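Local structure of surface protein SPB1 (Streptococcus agalactiae, 4UZG) at residues V130-G134 with D203-V207. The protein forms the backbone of the group B streptococcus type 2b pilus, probably as the repeating subunit that sortases join into the fibre. Residues are numbered along the deposited sequence; the frame is centred on the assembly and turned at random.
Sequences VLKSG and DTNNV. With CA (calcium ion), chain E.
Start with Asn205, the residue most covered here. It sits in a type I turn from Asp203 to Asn206, closed by Asn206 N to Asp203 O (2.9 Å) and reinforced by an Asx turn, Asn205 N to Asp203 OD1 (2.9 Å). The chain leaving strand 121-131 is extended through Lys132, then takes helical-region phi/psi values at Ser133 and Gly134. With chi1 m, Asn205 reaches it, OD1 accepting a hydrogen bond from Ser133 N (3.0 Å). The CA atoms of Lys132 and Asn205 lie 4.9 Å apart. Ser133 CB points toward the turn, 3.2 Å from Thr204 O; chi1 p sends OG to a water shared with Thr204 OG1 (both 2.7 Å). Another water joins Lys132 NZ (2.9 Å) to Asn205 O (2.7 Å). Just beyond, Asn206 OD1 (2.4 Å) and Val207 O (2.3 Å) bind calcium with Glu208 and four waters. This surface contact joins the loop after strand 121-131 to one of the prealbumin-like domain: a main-chain amide held by an Asn side chain, plus water bridges, implies a small, polar, hydrated interface.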
loop_
_atom_site.group_PDB
_atom_site.type_symbol
_atom_site.label_atom_id
_atom_site.label_comp_id
_atom_site.label_asym_id
_atom_site.label_seq_id
_atom_site.Cartn_x
_atom_site.Cartn_y
_atom_site.Cartn_z
ATOM N N VAL A 130 7.067 -3.291 0.931
ATOM C CA VAL A 130 6.081 -4.347 1.169
ATOM C C VAL A 130 5.113 -3.898 2.257
ATOM O O VAL A 130 5.528 -3.492 3.344
ATOM C CB VAL A 130 6.759 -5.681 1.541
ATOM C CG1 VAL A 130 5.710 -6.745 1.875
ATOM C CG2 VAL A 130 7.670 -6.163 0.415
ATOM N N LEU A 131 3.813 -3.930 1.953
ATOM C CA LEU A 131 2.800 -3.543 2.916
ATOM C C LEU A 131 2.736 -4.568 4.043
ATOM O O LEU A 131 2.710 -5.778 3.768
ATOM C CB LEU A 131 1.441 -3.418 2.214
ATOM C CG LEU A 131 0.287 -2.842 3.039
ATOM C CD1 LEU A 131 0.572 -1.406 3.438
ATOM C CD2 LEU A 131 -1.008 -2.929 2.271
ATOM N N LYS A 132 2.664 -4.112 5.289
ATOM C CA LYS A 132 2.669 -4.997 6.438
ATOM C C LYS A 132 1.440 -4.768 7.307
ATOM O O LYS A 132 0.617 -3.894 7.037
ATOM C CB LYS A 132 3.963 -4.783 7.251
ATOM C CG LYS A 132 5.248 -5.034 6.489
ATOM C CD LYS A 132 5.458 -6.502 6.129
ATOM C CE LYS A 132 6.793 -6.703 5.414
ATOM N NZ LYS A 132 7.080 -8.111 5.095
ATOM N N SER A 133 1.304 -5.558 8.372
ATOM C CA SER A 133 0.053 -5.624 9.107
ATOM C C SER A 133 -0.334 -4.371 9.875
ATOM O O SER A 133 -1.490 -4.229 10.268
ATOM C CB SER A 133 0.077 -6.797 10.075
ATOM O OG SER A 133 0.955 -6.505 11.131
ATOM N N GLY A 134 0.623 -3.473 10.135
ATOM C CA GLY A 134 0.322 -2.263 10.862
ATOM C C GLY A 134 -0.407 -1.194 10.075
ATOM O O GLY A 134 -0.848 -0.211 10.640
ATOM N N ASP A 203 0.032 -15.906 7.875
ATOM C CA ASP A 203 1.128 -14.948 8.031
ATOM C C ASP A 203 0.445 -13.598 8.176
ATOM O O ASP A 203 -0.154 -13.077 7.219
ATOM C CB ASP A 203 2.047 -14.952 6.812
ATOM C CG ASP A 203 3.203 -13.985 6.933
ATOM O OD1 ASP A 203 3.181 -13.088 7.798
ATOM O OD2 ASP A 203 4.148 -14.117 6.118
ATOM N N THR A 204 0.493 -13.028 9.376
ATOM C CA THR A 204 -0.218 -11.786 9.633
ATOM C C THR A 204 0.273 -10.626 8.751
ATOM O O THR A 204 -0.441 -9.624 8.605
ATOM C CB THR A 204 -0.147 -11.376 11.101
ATOM O OG1 THR A 204 1.225 -11.238 11.487
ATOM C CG2 THR A 204 -0.836 -12.412 11.985
ATOM N N ASN A 205 1.470 -10.760 8.176
ATOM C CA ASN A 205 2.020 -9.758 7.265
ATOM C C ASN A 205 1.862 -10.111 5.790
ATOM O O ASN A 205 2.446 -9.409 4.958
ATOM C CB ASN A 205 3.487 -9.505 7.584
ATOM C CG ASN A 205 3.660 -8.860 8.929
ATOM O OD1 ASN A 205 3.135 -7.761 9.171
ATOM N ND2 ASN A 205 4.383 -9.545 9.834
ATOM N N ASN A 206 1.074 -11.133 5.440
ATOM C CA ASN A 206 0.977 -11.494 4.043
ATOM C C ASN A 206 -0.306 -12.234 3.702
ATOM O O ASN A 206 -0.432 -13.435 3.953
ATOM C CB ASN A 206 2.184 -12.332 3.612
ATOM C CG ASN A 206 2.159 -12.628 2.139
ATOM O OD1 ASN A 206 1.575 -11.887 1.347
ATOM N ND2 ASN A 206 2.815 -13.690 1.752
ATOM N N VAL A 207 -1.272 -11.531 3.102
ATOM C CA VAL A 207 -2.432 -12.148 2.482
ATOM C C VAL A 207 -1.985 -13.085 1.384
ATOM O O VAL A 207 -1.187 -12.679 0.527
ATOM C CB VAL A 207 -3.328 -11.041 1.875
ATOM C CG1 VAL A 207 -4.335 -11.568 0.862
ATOM C CG2 VAL A 207 -4.023 -10.233 2.972
HETATM CA CA CA E . 0.618 -12.117 -0.845
HETATM O O HOH W 1 4.976 -9.744 4.018
HETATM O O HOH W 2 1.834 -8.749 12.421
HETATM O O HOH W 3 2.989 -12.240 -1.255
HETATM O O HOH W 4 -0.790 -12.855 -2.600
HETATM O O HOH W 5 1.186 -10.688 -2.844
HETATM O O HOH W 6 -0.183 -9.943 -0.422
#